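Local coordinates for nucleoside kinase (Methanococcus jannaschii, PDB 2C4E), which phosphorylates a broad range of nucleosides to their monophosphates, working best on inosine, guanosine and cytidine with ATP as the preferred donor, at residues 113-116 with 117-120. Sequence-based numbering, arbitrary orientation.
Sequences FLWG and AAKH
Ala118 N bonds back to Trp115 O (3.1 Å) and Lys119 N to Gly116 O (3.2 Å), two successive i+3 to i bonds that carry the chain from Trp115 and Gly116 into the 3-10 segment 117-120. The second is fairly straight at its hydrogen, 165°, although Lys119 N sits above the carbonyl plane. Gly116 makes the bend with a positive phi, a conformation in which a CB would be pressed against the N of the following residue. A chi1 of -170°, setting CG opposite the backbone N, lays the Trp115 indole over Ala118, whose CB makes a CH-pi contact 3.4 Å from the centroid of the six-membered ring and 8° off its normal. This turn follows strand 109-114 of the small sheet that forms the lid of the ribokinase fold; Leu114 and Phe113, the latter substrate-binding, pair with a parallel strand of the second subunit, carrying the sheet across the dimer. Trp115 also packs on Gln33 of that subunit. An alanine in place of Trp115 would probably leave the Ala118 methyl without its aromatic cover and open a gap against the neighbouring subunit. Lys119 CG comes within 3.3 Å of Gly116 O, while NZ reaches a salt bridge with Glu123.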
loop_
_atom_site.group_PDB
_atom_site.type_symbol
_atom_site.label_atom_id
_atom_site.label_comp_id
_atom_site.label_asym_id
_atom_site.label_seq_id
_atom_site.Cartn_x
_atom_site.Cartn_y
_atom_site.Cartn_z
ATOM N N PHE A 113 -6.736 -4.360 3.527
ATOM C CA PHE A 113 -6.936 -5.444 2.559
ATOM C C PHE A 113 -7.633 -4.948 1.290
ATOM O O PHE A 113 -8.798 -4.556 1.321
ATOM C CB PHE A 113 -7.736 -6.588 3.175
ATOM C CG PHE A 113 -7.860 -7.782 2.275
ATOM C CD1 PHE A 113 -6.752 -8.573 1.998
ATOM C CD2 PHE A 113 -9.082 -8.113 1.691
ATOM C CE1 PHE A 113 -6.859 -9.679 1.165
ATOM C CE2 PHE A 113 -9.191 -9.211 0.861
ATOM C CZ PHE A 113 -8.082 -9.998 0.595
ATOM N N LEU A 114 -6.896 -4.923 0.181
ATOM C CA LEU A 114 -7.453 -4.543 -1.111
ATOM C C LEU A 114 -8.282 -5.702 -1.675
ATOM O O LEU A 114 -7.744 -6.732 -2.047
ATOM C CB LEU A 114 -6.330 -4.158 -2.081
ATOM C CG LEU A 114 -6.745 -3.606 -3.445
ATOM C CD1 LEU A 114 -7.611 -2.377 -3.287
ATOM C CD2 LEU A 114 -5.511 -3.275 -4.270
ATOM N N TRP A 115 -9.591 -5.490 -1.753
ATOM C CA TRP A 115 -10.558 -6.499 -2.195
ATOM C C TRP A 115 -10.296 -6.952 -3.634
ATOM O O TRP A 115 -10.232 -8.144 -3.906
ATOM C CB TRP A 115 -11.951 -5.888 -2.068
ATOM C CG TRP A 115 -13.097 -6.809 -2.237
ATOM C CD1 TRP A 115 -14.107 -6.672 -3.135
ATOM C CD2 TRP A 115 -13.403 -7.969 -1.457
ATOM N NE1 TRP A 115 -15.016 -7.685 -2.979
ATOM C CE2 TRP A 115 -14.604 -8.503 -1.958
ATOM C CE3 TRP A 115 -12.776 -8.629 -0.394
ATOM C CZ2 TRP A 115 -15.192 -9.654 -1.434
ATOM C CZ3 TRP A 115 -13.367 -9.771 0.130
ATOM C CH2 TRP A 115 -14.558 -10.269 -0.393
ATOM N N GLY A 116 -10.119 -5.986 -4.542
ATOM C CA GLY A 116 -9.758 -6.258 -5.927
ATOM C C GLY A 116 -10.662 -7.267 -6.633
ATOM O O GLY A 116 -11.890 -7.061 -6.710
ATOM N N ALA A 117 -10.042 -8.361 -7.110
ATOM C CA ALA A 117 -10.721 -9.420 -7.881
ATOM C C ALA A 117 -11.709 -10.275 -7.082
ATOM O O ALA A 117 -12.508 -11.007 -7.671
ATOM C CB ALA A 117 -9.678 -10.338 -8.538
ATOM N N ALA A 118 -11.636 -10.219 -5.752
ATOM C CA ALA A 118 -12.654 -10.840 -4.897
ATOM C C ALA A 118 -14.071 -10.304 -5.160
ATOM O O ALA A 118 -15.063 -10.929 -4.767
ATOM C CB ALA A 118 -12.287 -10.662 -3.430
ATOM N N LYS A 119 -14.180 -9.156 -5.829
ATOM C CA LYS A 119 -15.490 -8.659 -6.253
ATOM C C LYS A 119 -16.229 -9.686 -7.124
ATOM O O LYS A 119 -17.455 -9.663 -7.209
ATOM C CB LYS A 119 -15.377 -7.296 -6.970
ATOM C CG LYS A 119 -14.737 -7.340 -8.354
ATOM C CD LYS A 119 -15.739 -7.708 -9.432
ATOM C CE LYS A 119 -15.606 -6.882 -10.662
ATOM N NZ LYS A 119 -16.765 -7.072 -11.586
ATOM N N HIS A 120 -15.484 -10.580 -7.771
ATOM C CA HIS A 120 -16.071 -11.532 -8.710
ATOM C C HIS A 120 -16.804 -12.699 -8.041
ATOM O O HIS A 120 -17.607 -13.344 -8.711
ATOM C CB HIS A 120 -15.009 -12.088 -9.677
ATOM C CG HIS A 120 -14.506 -11.090 -10.667
ATOM N ND1 HIS A 120 -15.307 -10.537 -11.644
ATOM C CD2 HIS A 120 -13.281 -10.534 -10.826
ATOM C CE1 HIS A 120 -14.596 -9.690 -12.364
ATOM N NE2 HIS A 120 -13.363 -9.674 -11.893
#